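Local coordinates for Serine/threonine-protein kinase pelle (Drosophila melanogaster, PDB 1D2Z) that phosphorylates serine and threonine residues in Toll receptor signalling for embryonic dorsoventral polarity, and binds Tube through its N-terminal death domain, the part in this chain, at residues 23-37 with 83-96. Numbering follows the deposited sequence.
Sequences QLCAHLDALDVWQQL and LFKKLKLHNAMRLI
In the six-helix bundle of this death domain, helix 23-31 (the C-terminal part of helix 18-31) packs against helix 90-95, the last of the bundle: the axes of these short segments run antiparallel at 174° and approach to 9.8 Å, with the CA atoms of Leu24 and Leu95 nearest each other. Leucines and the Phe84 ring fill the interior. Ala92 CB sits over the centre of one face of the Phe84 ring, 3.6 Å above the plane, while Leu24 CD2 lies at the ring edge, in plane. The Leu24 side chain turns inward because its CG lies opposite the backbone N (chi1 -177°); CD1 comes 3.8 Å from Phe84 CZ and CD2 meets Ile96 CG2. Leu28 CD2 also touches Ala92 CB, at 4.0 Å. Where helix 34-40 meets the end of helix 77-86, Leu37 CD2 touches both Leu83 CD2 and Leu87 CD1, 3.7 Å from the latter; Leu83 also packs on Ile147 of the Tube death domain.

Water bridges join the polar border. His27 NE2 touches Asn91 CB, the ring and the amide plane standing 86° apart, and Leu95 CD1 rests 3.9 Å from His27 CB. Without the imidazole, as with an alanine here, the bridging water would probably lose its NE2 partner and Asn91 CB its ring neighbour. That water lies in the ring plane, 2.9 Å from His27 NE2, and accepts a weak hydrogen bond from Ala92 N. A second water donates to both Gln23 OE1 and Leu95 O, reaching the latter at 2.8 Å.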
loop_
_atom_site.group_PDB
_atom_site.type_symbol
_atom_site.label_atom_id
_atom_site.label_comp_id
_atom_site.label_asym_id
_atom_site.label_seq_id
_atom_site.Cartn_x
_atom_site.Cartn_y
_atom_site.Cartn_z
ATOM N N GLN A 23 18.412 3.162 -14.131
ATOM C CA GLN A 23 19.683 3.812 -13.791
ATOM C C GLN A 23 19.835 3.828 -12.273
ATOM O O GLN A 23 20.866 3.436 -11.729
ATOM C CB GLN A 23 19.706 5.267 -14.259
ATOM C CG GLN A 23 20.100 5.497 -15.696
ATOM C CD GLN A 23 20.205 6.983 -16.011
ATOM O OE1 GLN A 23 19.290 7.753 -15.720
ATOM N NE2 GLN A 23 21.329 7.392 -16.587
ATOM N N LEU A 24 18.788 4.302 -11.602
ATOM C CA LEU A 24 18.780 4.399 -10.152
ATOM C C LEU A 24 19.044 3.058 -9.476
ATOM O O LEU A 24 19.951 2.950 -8.643
ATOM C CB LEU A 24 17.455 4.988 -9.667
ATOM C CG LEU A 24 17.310 5.233 -8.162
ATOM C CD1 LEU A 24 18.383 6.205 -7.650
ATOM C CD2 LEU A 24 15.914 5.770 -7.888
ATOM N N CYS A 25 18.283 2.036 -9.864
ATOM C CA CYS A 25 18.444 0.720 -9.264
ATOM C C CYS A 25 19.800 0.096 -9.545
ATOM O O CYS A 25 20.402 -0.501 -8.649
ATOM C CB CYS A 25 17.290 -0.209 -9.650
ATOM S SG CYS A 25 15.723 0.360 -8.960
ATOM N N ALA A 26 20.303 0.254 -10.768
ATOM C CA ALA A 26 21.622 -0.282 -11.109
ATOM C C ALA A 26 22.676 0.374 -10.197
ATOM O O ALA A 26 23.569 -0.295 -9.682
ATOM C CB ALA A 26 21.951 -0.014 -12.590
ATOM N N HIS A 27 22.531 1.676 -9.971
ATOM C CA HIS A 27 23.449 2.433 -9.126
ATOM C C HIS A 27 23.379 1.984 -7.660
ATOM O O HIS A 27 24.402 1.709 -7.042
ATOM C CB HIS A 27 23.147 3.929 -9.241
ATOM C CG HIS A 27 23.842 4.769 -8.218
ATOM N ND1 HIS A 27 25.216 4.875 -8.147
ATOM C CD2 HIS A 27 23.353 5.538 -7.216
ATOM C CE1 HIS A 27 25.543 5.674 -7.146
ATOM N NE2 HIS A 27 24.430 6.089 -6.564
ATOM N N LEU A 28 22.166 1.899 -7.120
ATOM C CA LEU A 28 21.960 1.483 -5.733
ATOM C C LEU A 28 22.400 0.032 -5.501
ATOM O O LEU A 28 22.885 -0.313 -4.421
ATOM C CB LEU A 28 20.490 1.679 -5.345
ATOM C CG LEU A 28 19.957 3.117 -5.397
ATOM C CD1 LEU A 28 18.446 3.097 -5.191
ATOM C CD2 LEU A 28 20.636 3.988 -4.334
ATOM N N ASP A 29 22.245 -0.812 -6.516
ATOM C CA ASP A 29 22.649 -2.211 -6.397
ATOM C C ASP A 29 24.163 -2.335 -6.368
ATOM O O ASP A 29 24.702 -3.163 -5.640
ATOM C CB ASP A 29 22.086 -3.053 -7.543
ATOM C CG ASP A 29 20.588 -3.243 -7.447
ATOM O OD1 ASP A 29 19.996 -2.928 -6.393
ATOM O OD2 ASP A 29 19.998 -3.710 -8.437
ATOM N N ALA A 30 24.839 -1.516 -7.173
ATOM C CA ALA A 30 26.295 -1.517 -7.229
ATOM C C ALA A 30 26.843 -1.089 -5.869
ATOM O O ALA A 30 27.854 -1.618 -5.407
ATOM C CB ALA A 30 26.782 -0.566 -8.317
ATOM N N LEU A 31 26.186 -0.108 -5.250
ATOM C CA LEU A 31 26.590 0.378 -3.934
ATOM C C LEU A 31 26.199 -0.613 -2.842
ATOM O O LEU A 31 26.726 -0.554 -1.726
ATOM C CB LEU A 31 25.924 1.719 -3.620
ATOM C CG LEU A 31 26.400 2.985 -4.325
ATOM C CD1 LEU A 31 25.652 4.171 -3.727
ATOM C CD2 LEU A 31 27.909 3.149 -4.161
ATOM N N ASP A 32 25.230 -1.474 -3.151
ATOM C CA ASP A 32 24.726 -2.479 -2.215
ATOM C C ASP A 32 24.203 -1.824 -0.926
ATOM O O ASP A 32 24.655 -2.139 0.179
ATOM C CB ASP A 32 25.823 -3.510 -1.901
ATOM C CG ASP A 32 25.274 -4.801 -1.300
ATOM O OD1 ASP A 32 24.067 -5.091 -1.470
ATOM O OD2 ASP A 32 26.065 -5.539 -0.668
ATOM N N VAL A 33 23.261 -0.898 -1.086
ATOM C CA VAL A 33 22.665 -0.190 0.047
ATOM C C VAL A 33 21.206 -0.562 0.331
ATOM O O VAL A 33 20.540 0.131 1.098
ATOM C CB VAL A 33 22.716 1.349 -0.145
ATOM C CG1 VAL A 33 24.142 1.864 0.014
ATOM C CG2 VAL A 33 22.148 1.736 -1.519
ATOM N N TRP A 34 20.708 -1.648 -0.257
ATOM C CA TRP A 34 19.309 -2.020 -0.025
ATOM C C TRP A 34 18.978 -2.241 1.456
ATOM O O TRP A 34 17.942 -1.776 1.935
ATOM C CB TRP A 34 18.892 -3.231 -0.868
ATOM C CG TRP A 34 19.455 -4.552 -0.423
ATOM C CD1 TRP A 34 20.578 -5.165 -0.893
ATOM C CD2 TRP A 34 18.907 -5.422 0.578
ATOM N NE1 TRP A 34 20.767 -6.365 -0.246
ATOM C CE2 TRP A 34 19.757 -6.548 0.662
ATOM C CE3 TRP A 34 17.782 -5.361 1.412
ATOM C CZ2 TRP A 34 19.518 -7.606 1.551
ATOM C CZ3 TRP A 34 17.542 -6.415 2.298
ATOM C CH2 TRP A 34 18.408 -7.521 2.357
ATOM N N GLN A 35 19.875 -2.905 2.181
ATOM C CA GLN A 35 19.670 -3.170 3.608
ATOM C C GLN A 35 19.642 -1.861 4.390
ATOM O O GLN A 35 18.843 -1.695 5.313
ATOM C CB GLN A 35 20.755 -4.125 4.140
ATOM C CG GLN A 35 20.675 -4.453 5.632
ATOM C CD GLN A 35 19.384 -5.166 6.041
ATOM O OE1 GLN A 35 19.346 -6.393 6.145
ATOM N NE2 GLN A 35 18.335 -4.392 6.310
ATOM N N GLN A 36 20.477 -0.914 3.979
ATOM C CA GLN A 36 20.528 0.388 4.621
ATOM C C GLN A 36 19.211 1.130 4.349
ATOM O O GLN A 36 18.654 1.771 5.243
ATOM C CB GLN A 36 21.722 1.182 4.083
ATOM C CG GLN A 36 22.117 2.371 4.923
ATOM C CD GLN A 36 23.419 3.004 4.460
ATOM O OE1 GLN A 36 24.337 2.313 4.010
ATOM N NE2 GLN A 36 23.505 4.323 4.571
ATOM N N LEU A 37 18.707 1.024 3.117
ATOM C CA LEU A 37 17.449 1.666 2.749
ATOM C C LEU A 37 16.299 1.063 3.566
ATOM O O LEU A 37 15.504 1.789 4.160
ATOM C CB LEU A 37 17.165 1.483 1.249
ATOM C CG LEU A 37 18.071 2.201 0.238
ATOM C CD1 LEU A 37 17.796 1.675 -1.172
ATOM C CD2 LEU A 37 17.845 3.704 0.308
ATOM N N LEU A 83 15.004 10.557 1.447
ATOM C CA LEU A 83 15.612 9.361 2.022
ATOM C C LEU A 83 17.072 9.290 1.596
ATOM O O LEU A 83 17.953 9.005 2.409
ATOM C CB LEU A 83 14.880 8.097 1.571
ATOM C CG LEU A 83 15.514 6.749 1.952
ATOM C CD1 LEU A 83 15.610 6.593 3.472
ATOM C CD2 LEU A 83 14.706 5.604 1.351
ATOM N N PHE A 84 17.319 9.519 0.309
ATOM C CA PHE A 84 18.678 9.501 -0.216
ATOM C C PHE A 84 19.492 10.572 0.514
ATOM O O PHE A 84 20.630 10.332 0.922
ATOM C CB PHE A 84 18.678 9.788 -1.724
ATOM C CG PHE A 84 18.074 8.694 -2.560
ATOM C CD1 PHE A 84 18.071 7.373 -2.116
ATOM C CD2 PHE A 84 17.544 8.980 -3.819
ATOM C CE1 PHE A 84 17.554 6.350 -2.918
ATOM C CE2 PHE A 84 17.027 7.969 -4.628
ATOM C CZ PHE A 84 17.031 6.650 -4.178
ATOM N N LYS A 85 18.878 11.737 0.708
ATOM C CA LYS A 85 19.533 12.853 1.385
ATOM C C LYS A 85 19.942 12.470 2.805
ATOM O O LYS A 85 21.062 12.762 3.233
ATOM C CB LYS A 85 18.618 14.080 1.412
ATOM C CG LYS A 85 19.251 15.320 2.037
ATOM C CD LYS A 85 18.281 16.491 2.053
ATOM C CE LYS A 85 18.908 17.744 2.676
ATOM N NZ LYS A 85 19.205 17.600 4.133
ATOM N N LYS A 86 19.047 11.780 3.513
ATOM C CA LYS A 86 19.315 11.350 4.883
ATOM C C LYS A 86 20.448 10.330 4.941
ATOM O O LYS A 86 21.246 10.333 5.878
ATOM C CB LYS A 86 18.043 10.779 5.532
ATOM C CG LYS A 86 18.246 10.302 6.971
ATOM C CD LYS A 86 16.952 10.272 7.782
ATOM C CE LYS A 86 16.044 9.116 7.402
ATOM N NZ LYS A 86 14.873 9.066 8.329
ATOM N N LEU A 87 20.527 9.466 3.932
ATOM C CA LEU A 87 21.570 8.450 3.882
ATOM C C LEU A 87 22.785 8.927 3.083
ATOM O O LEU A 87 23.694 8.146 2.796
ATOM C CB LEU A 87 21.019 7.165 3.260
ATOM C CG LEU A 87 19.923 6.416 4.026
ATOM C CD1 LEU A 87 19.479 5.197 3.227
ATOM C CD2 LEU A 87 20.440 5.998 5.396
ATOM N N LYS A 88 22.809 10.221 2.777
ATOM C CA LYS A 88 23.870 10.852 1.989
ATOM C C LYS A 88 24.254 10.129 0.695
ATOM O O LYS A 88 25.433 9.931 0.391
ATOM C CB LYS A 88 25.104 11.222 2.836
ATOM C CG LYS A 88 25.586 10.189 3.841
ATOM C CD LYS A 88 26.856 10.659 4.544
ATOM C CE LYS A 88 26.685 12.037 5.179
ATOM N NZ LYS A 88 25.665 12.070 6.267
ATOM N N LEU A 89 23.231 9.710 -0.047
ATOM C CA LEU A 89 23.413 9.045 -1.335
ATOM C C LEU A 89 23.204 10.145 -2.380
ATOM O O LEU A 89 22.181 10.194 -3.063
ATOM C CB LEU A 89 22.389 7.918 -1.497
ATOM C CG LEU A 89 22.524 6.782 -0.476
ATOM C CD1 LEU A 89 21.350 5.819 -0.585
ATOM C CD2 LEU A 89 23.850 6.053 -0.678
ATOM N N HIS A 90 24.184 11.043 -2.466
ATOM C CA HIS A 90 24.134 12.190 -3.374
ATOM C C HIS A 90 24.013 11.867 -4.855
ATOM O O HIS A 90 23.288 12.553 -5.578
ATOM C CB HIS A 90 25.323 13.123 -3.109
ATOM C CG HIS A 90 25.376 13.628 -1.700
ATOM N ND1 HIS A 90 24.484 14.558 -1.211
ATOM C CD2 HIS A 90 26.157 13.268 -0.654
ATOM C CE1 HIS A 90 24.705 14.741 0.079
ATOM N NE2 HIS A 90 25.715 13.970 0.441
ATOM N N ASN A 91 24.733 10.852 -5.319
ATOM C CA ASN A 91 24.634 10.478 -6.723
ATOM C C ASN A 91 23.260 9.880 -7.034
ATOM O O ASN A 91 22.794 9.948 -8.166
ATOM C CB ASN A 91 25.767 9.539 -7.130
ATOM C CG ASN A 91 27.052 10.294 -7.439
ATOM O OD1 ASN A 91 27.062 11.216 -8.257
ATOM N ND2 ASN A 91 28.140 9.907 -6.784
ATOM N N ALA A 92 22.606 9.319 -6.017
ATOM C CA ALA A 92 21.266 8.754 -6.187
ATOM C C ALA A 92 20.303 9.934 -6.350
ATOM O O ALA A 92 19.444 9.929 -7.233
ATOM C CB ALA A 92 20.878 7.897 -4.974
ATOM N N MET A 93 20.492 10.960 -5.521
ATOM C CA MET A 93 19.683 12.179 -5.580
ATOM C C MET A 93 19.813 12.837 -6.960
ATOM O O MET A 93 18.827 13.294 -7.538
ATOM C CB MET A 93 20.150 13.177 -4.517
ATOM C CG MET A 93 19.917 12.733 -3.085
ATOM S SD MET A 93 20.885 13.677 -1.901
ATOM C CE MET A 93 20.015 15.197 -1.896
ATOM N N ARG A 94 21.034 12.882 -7.486
ATOM C CA ARG A 94 21.259 13.504 -8.786
ATOM C C ARG A 94 20.515 12.773 -9.900
ATOM O O ARG A 94 19.952 13.409 -10.790
ATOM C CB ARG A 94 22.753 13.579 -9.108
ATOM C CG ARG A 94 23.098 14.680 -10.100
ATOM C CD ARG A 94 24.597 14.754 -10.361
ATOM N NE ARG A 94 25.063 13.502 -10.934
ATOM C CZ ARG A 94 25.018 13.202 -12.229
ATOM N NH1 ARG A 94 24.553 14.074 -13.118
ATOM N NH2 ARG A 94 25.313 11.975 -12.614
ATOM N N LEU A 95 20.476 11.443 -9.825
ATOM C CA LEU A 95 19.798 10.642 -10.838
ATOM C C LEU A 95 18.303 10.924 -10.948
ATOM O O LEU A 95 17.709 10.729 -12.011
ATOM C CB LEU A 95 20.050 9.146 -10.609
ATOM C CG LEU A 95 21.449 8.664 -11.005
ATOM C CD1 LEU A 95 21.627 7.198 -10.630
ATOM C CD2 LEU A 95 21.670 8.875 -12.504
ATOM N N ILE A 96 17.700 11.385 -9.853
ATOM C CA ILE A 96 16.272 11.697 -9.855
ATOM C C ILE A 96 15.974 13.191 -9.717
ATOM O O ILE A 96 14.825 13.574 -9.491
ATOM C CB ILE A 96 15.502 10.936 -8.736
ATOM C CG1 ILE A 96 16.111 11.228 -7.362
ATOM C CG2 ILE A 96 15.473 9.446 -9.035
ATOM C CD1 ILE A 96 15.228 10.779 -6.198
HETATM O O HOH W 1 18.352 10.051 -14.655
HETATM O O HOH W 2 24.414 7.821 -4.296
#